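Local coordinates for protein trichosurin (Trichosurus vulpecula, PDB 2R73) that probably binds and carries small hydrophobic molecules in milk, as a secreted, homodimeric member of the lipocalin family, at residues G45-F50 with L91-T96; N97-E102 with A110-Y115. The protein carries 1 engineered substitution. One frame throughout, in Å; residues are numbered along the deposited sequence.

Contact 1: residues G45-F50 with L91-T96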
ATOM      1  N   GLY A  45     -14.033  -8.079 -15.130  1.00 30.30           N
ATOM      2  CA  GLY A  45     -12.749  -7.913 -14.475  1.00 26.20           C
ATOM      3  C   GLY A  45     -12.609  -8.785 -13.246  1.00 25.09           C
ATOM      4  O   GLY A  45     -13.579  -8.979 -12.513  1.00 23.02           O
ATOM      5  N   PRO A  46     -11.403  -9.327 -12.994  1.00 25.32           N
ATOM      6  CA  PRO A  46     -11.142 -10.191 -11.839  1.00 24.25           C
ATOM      7  C   PRO A  46     -11.424  -9.531 -10.497  1.00 23.43           C
ATOM      8  O   PRO A  46     -11.682 -10.217  -9.508  1.00 23.55           O
ATOM      9  CB  PRO A  46      -9.674 -10.584 -12.024  1.00 25.53           C
ATOM     10  CG  PRO A  46      -9.096  -9.434 -12.776  1.00 25.13           C
ATOM     11  CD  PRO A  46     -10.177  -9.140 -13.789  1.00 25.27           C
ATOM     12  N   PHE A  47     -11.412  -8.202 -10.463  1.00 22.99           N
ATOM     13  CA  PHE A  47     -11.669  -7.494  -9.214  1.00 21.60           C
ATOM     14  C   PHE A  47     -13.032  -6.825  -9.071  1.00 22.09           C
ATOM     15  O   PHE A  47     -13.285  -6.137  -8.085  1.00 22.76           O
ATOM     16  CB  PHE A  47     -10.546  -6.489  -8.953  1.00 18.81           C
ATOM     17  CG  PHE A  47      -9.246  -7.143  -8.622  1.00 19.30           C
ATOM     18  CD1 PHE A  47      -8.334  -7.450  -9.615  1.00 17.45           C
ATOM     19  CD2 PHE A  47      -8.973  -7.535  -7.316  1.00 19.39           C
ATOM     20  CE1 PHE A  47      -7.171  -8.144  -9.316  1.00 18.71           C
ATOM     21  CE2 PHE A  47      -7.812  -8.229  -7.008  1.00 19.55           C
ATOM     22  CZ  PHE A  47      -6.908  -8.536  -8.010  1.00 19.07           C
ATOM     23  N   ARG A  48     -13.909  -7.028 -10.051  1.00 23.18           N
ATOM     24  CA  ARG A  48     -15.266  -6.472  -9.999  1.00 22.54           C
ATOM     25  C   ARG A  48     -16.057  -7.509  -9.209  1.00 23.25           C
ATOM     26  O   ARG A  48     -16.804  -8.315  -9.773  1.00 21.71           O
ATOM     27  CB  ARG A  48     -15.851  -6.341 -11.412  1.00 23.44           C
ATOM     28  CG  ARG A  48     -17.209  -5.622 -11.484  1.00 24.83           C
ATOM     29  CD  ARG A  48     -17.739  -5.591 -12.917  1.00 23.99           C
ATOM     30  NE  ARG A  48     -18.964  -4.811 -13.065  1.00 26.14           N
ATOM     31  CZ  ARG A  48     -19.029  -3.481 -13.049  1.00 24.02           C
ATOM     32  NH1 ARG A  48     -17.935  -2.754 -12.888  1.00 25.04           N
ATOM     33  NH2 ARG A  48     -20.191  -2.874 -13.215  1.00 23.93           N
ATOM     34  N   ASN A  49     -15.881  -7.503  -7.897  1.00 22.98           N
ATOM     35  CA  ASN A  49     -16.561  -8.488  -7.085  1.00 25.27           C
ATOM     36  C   ASN A  49     -17.586  -7.863  -6.172  1.00 26.16           C
ATOM     37  O   ASN A  49     -17.363  -6.792  -5.617  1.00 26.65           O
ATOM     38  CB  ASN A  49     -15.518  -9.291  -6.306  1.00 20.83           C
ATOM     39  CG  ASN A  49     -14.491  -9.905  -7.223  1.00 19.93           C
ATOM     40  OD1 ASN A  49     -14.847 -10.508  -8.233  1.00 24.13           O
ATOM     41  ND2 ASN A  49     -13.216  -9.756  -6.891  1.00 19.54           N
ATOM     42  N   PHE A  50     -18.721  -8.534  -6.034  1.00 28.56           N
ATOM     43  CA  PHE A  50     -19.797  -8.030  -5.197  1.00 31.76           C
ATOM     44  C   PHE A  50     -19.799  -8.777  -3.879  1.00 31.84           C
ATOM     45  O   PHE A  50     -20.250  -9.915  -3.808  1.00 33.95           O
ATOM     46  CB  PHE A  50     -21.129  -8.214  -5.929  1.00 32.26           C
ATOM     47  CG  PHE A  50     -21.086  -7.759  -7.358  1.00 34.72           C
ATOM     48  CD1 PHE A  50     -20.879  -6.422  -7.667  1.00 35.97           C
ATOM     49  CD2 PHE A  50     -21.181  -8.671  -8.394  1.00 35.23           C
ATOM     50  CE1 PHE A  50     -20.762  -6.001  -8.983  1.00 36.33           C
ATOM     51  CE2 PHE A  50     -21.065  -8.258  -9.716  1.00 37.66           C
ATOM     52  CZ  PHE A  50     -20.853  -6.920 -10.010  1.00 37.07           C
ATOM     53  N   LEU A  91      -3.504 -11.447   0.456  1.00 24.64           N
ATOM     54  CA  LEU A  91      -4.417 -12.174  -0.400  1.00 24.62           C
ATOM     55  C   LEU A  91      -3.768 -12.565  -1.728  1.00 24.16           C
ATOM     56  O   LEU A  91      -3.205 -11.729  -2.444  1.00 20.89           O
ATOM     57  CB  LEU A  91      -5.660 -11.313  -0.657  1.00 23.58           C
ATOM     58  CG  LEU A  91      -6.659 -11.816  -1.704  1.00 26.57           C
ATOM     59  CD1 LEU A  91      -7.366 -13.086  -1.201  1.00 25.37           C
ATOM     60  CD2 LEU A  91      -7.668 -10.703  -2.003  1.00 25.04           C
ATOM     61  N   ASN A  92      -3.844 -13.854  -2.033  1.00 23.47           N
ATOM     62  CA  ASN A  92      -3.306 -14.396  -3.267  1.00 25.39           C
ATOM     63  C   ASN A  92      -4.524 -14.575  -4.156  1.00 23.94           C
ATOM     64  O   ASN A  92      -5.385 -15.415  -3.893  1.00 22.52           O
ATOM     65  CB  ASN A  92      -2.612 -15.725  -2.975  1.00 28.92           C
ATOM     66  CG  ASN A  92      -1.579 -15.591  -1.868  1.00 34.15           C
ATOM     67  OD1 ASN A  92      -0.504 -15.019  -2.072  1.00 34.67           O
ATOM     68  ND2 ASN A  92      -1.913 -16.091  -0.675  1.00 37.44           N
ATOM     69  N   TYR A  93      -4.600 -13.742  -5.186  1.00 21.76           N
ATOM     70  CA  TYR A  93      -5.721 -13.738  -6.113  1.00 20.23           C
ATOM     71  C   TYR A  93      -5.308 -12.861  -7.296  1.00 19.54           C
ATOM     72  O   TYR A  93      -5.237 -11.636  -7.184  1.00 17.41           O
ATOM     73  CB  TYR A  93      -6.950 -13.147  -5.427  1.00 18.04           C
ATOM     74  CG  TYR A  93      -8.155 -13.103  -6.322  1.00 19.89           C
ATOM     75  CD1 TYR A  93      -8.784 -14.282  -6.724  1.00 18.21           C
ATOM     76  CD2 TYR A  93      -8.668 -11.889  -6.774  1.00 17.09           C
ATOM     77  CE1 TYR A  93      -9.891 -14.248  -7.544  1.00 19.17           C
ATOM     78  CE2 TYR A  93      -9.775 -11.846  -7.602  1.00 17.28           C
ATOM     79  CZ  TYR A  93     -10.383 -13.029  -7.979  1.00 17.30           C
ATOM     80  OH  TYR A  93     -11.494 -13.010  -8.780  1.00 17.93           O
ATOM     81  N   TYR A  94      -5.043 -13.497  -8.426  1.00 18.72           N
ATOM     82  CA  TYR A  94      -4.568 -12.778  -9.597  1.00 20.58           C
ATOM     83  C   TYR A  94      -3.313 -12.017  -9.192  1.00 20.06           C
ATOM     84  O   TYR A  94      -3.141 -10.844  -9.525  1.00 21.26           O
ATOM     85  CB  TYR A  94      -5.629 -11.814 -10.125  1.00 21.50           C
ATOM     86  CG  TYR A  94      -6.723 -12.529 -10.874  1.00 25.02           C
ATOM     87  CD1 TYR A  94      -7.819 -13.069 -10.199  1.00 25.20           C
ATOM     88  CD2 TYR A  94      -6.650 -12.695 -12.258  1.00 24.21           C
ATOM     89  CE1 TYR A  94      -8.813 -13.749 -10.883  1.00 24.33           C
ATOM     90  CE2 TYR A  94      -7.639 -13.375 -12.955  1.00 24.11           C
ATOM     91  CZ  TYR A  94      -8.720 -13.898 -12.260  1.00 25.33           C
ATOM     92  OH  TYR A  94      -9.727 -14.548 -12.939  1.00 25.42           O
ATOM     93  N   GLY A  95      -2.445 -12.713  -8.469  1.00 17.02           N
ATOM     94  CA  GLY A  95      -1.210 -12.124  -7.995  1.00 18.19           C
ATOM     95  C   GLY A  95      -1.211 -11.996  -6.480  1.00 18.39           C
ATOM     96  O   GLY A  95      -2.129 -12.471  -5.802  1.00 17.67           O
ATOM     97  N   THR A  96      -0.176 -11.360  -5.945  1.00 20.04           N
ATOM     98  CA  THR A  96      -0.067 -11.155  -4.508  1.00 20.65           C
ATOM     99  C   THR A  96      -0.669  -9.795  -4.165  1.00 22.44           C
ATOM    100  O   THR A  96      -0.334  -8.787  -4.783  1.00 23.53           O
ATOM    101  CB  THR A  96       1.390 -11.182  -4.067  1.00 21.62           C
ATOM    102  OG1 THR A  96       1.959 -12.463  -4.388  1.00 24.35           O
ATOM    103  CG2 THR A  96       1.495 -10.929  -2.556  1.00 21.95           C
TER

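Contact 2: residues N97-E102 with A110-Y115. Engineered in segment 97-102: Glu102 (natural residue Gly).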
ATOM      1  N   ASN A  97      -1.563  -9.774  -3.182  1.00 22.72           N
ATOM      2  CA  ASN A  97      -2.219  -8.537  -2.772  1.00 21.82           C
ATOM      3  C   ASN A  97      -1.937  -8.191  -1.317  1.00 22.48           C
ATOM      4  O   ASN A  97      -2.196  -8.996  -0.411  1.00 21.42           O
ATOM      5  CB  ASN A  97      -3.738  -8.653  -2.929  1.00 23.21           C
ATOM      6  CG  ASN A  97      -4.167  -8.950  -4.353  1.00 25.14           C
ATOM      7  OD1 ASN A  97      -4.175  -8.061  -5.206  1.00 22.62           O
ATOM      8  ND2 ASN A  97      -4.529 -10.214  -4.619  1.00 25.56           N
ATOM      9  N   ASP A  98      -1.392  -7.002  -1.091  1.00 21.40           N
ATOM     10  CA  ASP A  98      -1.172  -6.552   0.268  1.00 20.58           C
ATOM     11  C   ASP A  98      -2.428  -5.706   0.499  1.00 20.17           C
ATOM     12  O   ASP A  98      -2.663  -4.709  -0.187  1.00 17.32           O
ATOM     13  CB  ASP A  98       0.122  -5.744   0.370  1.00 22.02           C
ATOM     14  CG  ASP A  98       1.357  -6.608   0.153  1.00 24.45           C
ATOM     15  OD1 ASP A  98       1.452  -7.673   0.798  1.00 25.37           O
ATOM     16  OD2 ASP A  98       2.230  -6.235  -0.656  1.00 26.71           O
ATOM     17  N   VAL A  99      -3.253  -6.154   1.439  1.00 19.37           N
ATOM     18  CA  VAL A  99      -4.523  -5.520   1.747  1.00 19.63           C
ATOM     19  C   VAL A  99      -4.509  -4.698   3.026  1.00 22.33           C
ATOM     20  O   VAL A  99      -4.049  -5.160   4.069  1.00 21.92           O
ATOM     21  CB  VAL A  99      -5.622  -6.600   1.855  1.00 19.09           C
ATOM     22  CG1 VAL A  99      -6.984  -5.962   2.124  1.00 17.42           C
ATOM     23  CG2 VAL A  99      -5.644  -7.426   0.576  1.00 16.12           C
ATOM     24  N   TYR A 100      -5.019  -3.470   2.936  1.00 24.12           N
ATOM     25  CA  TYR A 100      -5.084  -2.582   4.092  1.00 25.62           C
ATOM     26  C   TYR A 100      -6.533  -2.190   4.352  1.00 26.36           C
ATOM     27  O   TYR A 100      -7.271  -1.863   3.419  1.00 26.37           O
ATOM     28  CB  TYR A 100      -4.259  -1.314   3.854  1.00 25.64           C
ATOM     29  CG  TYR A 100      -2.771  -1.543   3.718  1.00 25.15           C
ATOM     30  CD1 TYR A 100      -1.923  -1.455   4.819  1.00 25.42           C
ATOM     31  CD2 TYR A 100      -2.210  -1.839   2.488  1.00 24.74           C
ATOM     32  CE1 TYR A 100      -0.550  -1.658   4.688  1.00 23.71           C
ATOM     33  CE2 TYR A 100      -0.850  -2.042   2.349  1.00 22.83           C
ATOM     34  CZ  TYR A 100      -0.025  -1.953   3.444  1.00 22.41           C
ATOM     35  OH  TYR A 100       1.324  -2.176   3.280  1.00 22.15           O
ATOM     36  N   TYR A 101      -6.931  -2.233   5.624  1.00 25.81           N
ATOM     37  CA  TYR A 101      -8.280  -1.865   6.034  1.00 25.63           C
ATOM     38  C   TYR A 101      -8.289  -0.522   6.759  1.00 27.45           C
ATOM     39  O   TYR A 101      -7.400  -0.227   7.554  1.00 24.85           O
ATOM     40  CB  TYR A 101      -8.872  -2.918   6.970  1.00 24.39           C
ATOM     41  CG  TYR A 101     -10.059  -2.411   7.774  1.00 23.56           C
ATOM     42  CD1 TYR A 101     -11.297  -2.213   7.181  1.00 24.67           C
ATOM     43  CD2 TYR A 101      -9.932  -2.132   9.130  1.00 25.78           C
ATOM     44  CE1 TYR A 101     -12.380  -1.756   7.914  1.00 24.96           C
ATOM     45  CE2 TYR A 101     -11.005  -1.673   9.875  1.00 25.12           C
ATOM     46  CZ  TYR A 101     -12.229  -1.490   9.268  1.00 27.39           C
ATOM     47  OH  TYR A 101     -13.313  -1.073  10.021  1.00 24.09           O
ATOM     48  N   GLU A 102      -9.308   0.283   6.472  1.00 30.62           N
ATOM     49  CA  GLU A 102      -9.477   1.587   7.098  1.00 33.23           C
ATOM     50  C   GLU A 102     -10.956   1.960   7.066  1.00 33.62           C
ATOM     51  O   GLU A 102     -11.701   1.502   6.190  1.00 33.15           O
ATOM     52  CB  GLU A 102      -8.633   2.659   6.387  1.00 33.42           C
ATOM     53  CG  GLU A 102      -8.906   2.835   4.912  1.00 39.59           C
ATOM     54  CD  GLU A 102      -8.115   3.985   4.304  1.00 41.24           C
ATOM     55  OE1 GLU A 102      -8.431   5.160   4.614  1.00 44.56           O
ATOM     56  OE2 GLU A 102      -7.174   3.715   3.525  1.00 41.42           O
ATOM     57  N   ALA A 110     -16.793  -0.035   5.142  1.00 35.76           N
ATOM     58  CA  ALA A 110     -15.468  -0.622   5.279  1.00 34.79           C
ATOM     59  C   ALA A 110     -14.688  -0.380   3.993  1.00 34.61           C
ATOM     60  O   ALA A 110     -15.210  -0.561   2.892  1.00 35.98           O
ATOM     61  CB  ALA A 110     -15.575  -2.122   5.553  1.00 33.07           C
ATOM     62  N   LYS A 111     -13.438   0.031   4.132  1.00 32.56           N
ATOM     63  CA  LYS A 111     -12.614   0.289   2.966  1.00 32.88           C
ATOM     64  C   LYS A 111     -11.430  -0.687   2.925  1.00 31.89           C
ATOM     65  O   LYS A 111     -10.715  -0.849   3.920  1.00 33.96           O
ATOM     66  CB  LYS A 111     -12.117   1.739   3.027  1.00 34.03           C
ATOM     67  CG  LYS A 111     -11.926   2.420   1.686  1.00 36.54           C
ATOM     68  CD  LYS A 111     -11.665   3.930   1.848  1.00 34.55           C
ATOM     69  CE  LYS A 111     -12.875   4.641   2.441  1.00 35.55           C
ATOM     70  NZ  LYS A 111     -12.730   6.128   2.497  1.00 31.17           N
ATOM     71  N   PHE A 112     -11.242  -1.359   1.790  1.00 28.25           N
ATOM     72  CA  PHE A 112     -10.116  -2.277   1.641  1.00 26.10           C
ATOM     73  C   PHE A 112      -9.267  -1.892   0.434  1.00 24.73           C
ATOM     74  O   PHE A 112      -9.729  -1.938  -0.702  1.00 24.66           O
ATOM     75  CB  PHE A 112     -10.583  -3.728   1.474  1.00 26.25           C
ATOM     76  CG  PHE A 112     -11.098  -4.352   2.740  1.00 27.47           C
ATOM     77  CD1 PHE A 112     -12.459  -4.395   3.008  1.00 29.80           C
ATOM     78  CD2 PHE A 112     -10.217  -4.878   3.675  1.00 26.93           C
ATOM     79  CE1 PHE A 112     -12.931  -4.956   4.196  1.00 30.56           C
ATOM     80  CE2 PHE A 112     -10.677  -5.433   4.857  1.00 26.73           C
ATOM     81  CZ  PHE A 112     -12.035  -5.473   5.119  1.00 29.17           C
ATOM     82  N   ILE A 113      -8.024  -1.499   0.682  1.00 23.11           N
ATOM     83  CA  ILE A 113      -7.130  -1.123  -0.403  1.00 22.15           C
ATOM     84  C   ILE A 113      -6.230  -2.301  -0.751  1.00 20.48           C
ATOM     85  O   ILE A 113      -5.528  -2.823   0.113  1.00 19.91           O
ATOM     86  CB  ILE A 113      -6.217   0.073  -0.026  1.00 21.38           C
ATOM     87  CG1 ILE A 113      -7.000   1.388   0.015  1.00 22.79           C
ATOM     88  CG2 ILE A 113      -5.155   0.234  -1.079  1.00 22.57           C
ATOM     89  CD1 ILE A 113      -8.173   1.386   0.928  1.00 26.47           C
ATOM     90  N   PHE A 114      -6.259  -2.724  -2.010  1.00 18.64           N
ATOM     91  CA  PHE A 114      -5.418  -3.832  -2.453  1.00 18.34           C
ATOM     92  C   PHE A 114      -4.243  -3.291  -3.259  1.00 18.36           C
ATOM     93  O   PHE A 114      -4.432  -2.478  -4.166  1.00 17.39           O
ATOM     94  CB  PHE A 114      -6.154  -4.793  -3.404  1.00 20.28           C
ATOM     95  CG  PHE A 114      -7.333  -5.513  -2.815  1.00 22.31           C
ATOM     96  CD1 PHE A 114      -7.744  -5.302  -1.514  1.00 24.05           C
ATOM     97  CD2 PHE A 114      -8.048  -6.411  -3.599  1.00 23.76           C
ATOM     98  CE1 PHE A 114      -8.850  -5.972  -1.002  1.00 24.26           C
ATOM     99  CE2 PHE A 114      -9.152  -7.084  -3.095  1.00 24.56           C
ATOM    100  CZ  PHE A 114      -9.552  -6.862  -1.795  1.00 25.50           C
ATOM    101  N   TYR A 115      -3.038  -3.737  -2.928  1.00 18.89           N
ATOM    102  CA  TYR A 115      -1.858  -3.379  -3.703  1.00 18.47           C
ATOM    103  C   TYR A 115      -1.486  -4.716  -4.361  1.00 19.39           C
ATOM    104  O   TYR A 115      -0.909  -5.606  -3.739  1.00 19.52           O
ATOM    105  CB  TYR A 115      -0.745  -2.841  -2.804  1.00 20.21           C
ATOM    106  CG  TYR A 115      -1.037  -1.433  -2.326  1.00 21.44           C
ATOM    107  CD1 TYR A 115      -1.544  -1.194  -1.051  1.00 22.28           C
ATOM    108  CD2 TYR A 115      -0.860  -0.343  -3.175  1.00 20.70           C
ATOM    109  CE1 TYR A 115      -1.867   0.091  -0.635  1.00 20.78           C
ATOM    110  CE2 TYR A 115      -1.183   0.946  -2.771  1.00 20.26           C
ATOM    111  CZ  TYR A 115      -1.684   1.154  -1.503  1.00 21.48           C
ATOM    112  OH  TYR A 115      -2.000   2.436  -1.104  1.00 24.55           O
TER

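Contact 1: residues G45-F50 with L91-T96
Tyr93 reaches across to the 45-50 loop, where its hydroxyl donates a hydrogen bond to the carbonyl of Pro46, OH to O 2.9 Å, in the carbonyl plane on a lone pair. That same oxygen takes a second bond from within its own loop, Asn49 ND2 to Pro46 O at 3.1 Å, so two donors grip it. This bond sets the orientation of the Asn49 amide, and the bond of OD1 to Thr67 OG1 is consistent with it. The Tyr93 ring stands with CG anti to its backbone N (chi1 180°) and thereby extends along Phe47, presenting its CD2-CE2 edge to the Phe47 face in a T-shaped pair, centroids 5.5 Å apart and planes at 84°. Pro46 and Phe47 lie in a type I turn of the long loop between strands 29-35 and 50-57, the first lipocalin loop, which in this family folds like a lid over the open end of the calyx; here it meets the turn joining strands 88-92 and 96-102. On the outer side Pro46 points CB at the centre of the Tyr94 ring face, 3.3 Å from the centroid and 6° off the normal, a close CH-pi contact. The CB of Tyr94 also approaches Phe47 CE1, at 4.1 Å. Deeper in, Phe47 packs on Phe114 and Asn116 of strand 109-118, and Leu76 and Leu78 of strand 72-82 touch Tyr93.

Contact 2: residues N97-E102 with A110-Y115
Strands 97-102 and 110-115 pair as an antiparallel hairpin in the middle of the sheet, buried between strand 88-92 on one flank and strand 121-130 on the other. Six backbone hydrogen bonds join Asp98 with Tyr115, Tyr100 with Ile113 and Glu102 with Lys111. Both bonds of the central pair, Tyr100 N to Ile113 O and Ile113 N to Tyr100 O, measure 2.9 Å and lie in the carbonyl plane, whereas the donors of the Asp98-Tyr115 pair are clearly tilted from it. Val99 with Phe114 and Tyr101 with Phe112 are the non-hydrogen-bonded pairs between them. Their side chains share one face. Val99 CG1 touches both phenylalanines, CE1 of Phe114 at 3.6 Å and CD2 of Phe112 at 3.7 Å. Tyr101 CB lies 3.7 Å from Phe112 CE2. A chi1 of 162° swings the Tyr101 ring away from its own backbone N and brings CD1 over the rim of the Phe112 face, the planes inclined at 40°. Its CE1 edge meets Ala110 CB at 4.0 Å. Cutting Phe112 back to an alanine removes the ring that Val99 CG1 and Tyr101 rest on, and is likely to open a gap that lets the tyrosine turn. On the opposite face, Tyr100 CE2 meets Tyr115 CD1 at 3.6 Å, rim to rim with planes at 80°. Particular to this homodimer, both tyrosines stack on their counterparts in the second subunit, and Asp98 salt-bridges its Arg150. Such next-neighbour pairing is typical of the lipocalin up-and-down barrel, the Val99-Phe112-Phe114 face probably lining the ligand-binding calyx.

Contact 2 is the more deeply buried of the two, a regular pairing of neighbouring strands, whereas contact 1 is partly buried and joins irregular loops where Tyr94 remains exposed. They adjoin: the turn after strand 88-92 leads into strand 96-102, with Leu91 O and Asn97 N 2.7 Å apart in a probable hydrogen bond. Phe47 of contact 1 packs on Phe114 of contact 2, CE2 to CD2 3.9 Å, so that this loop phenylalanine meets the Val99-bearing face of the hairpin. Asn97 ND2 also bonds Leu91 O and Tyr93 O. Contact 1 has a single cross-segment hydrogen bond, from a side chain, plus aromatic and CH-pi packing; contact 2 has six backbone bonds, apolar packing on one face and subunit contacts on the other.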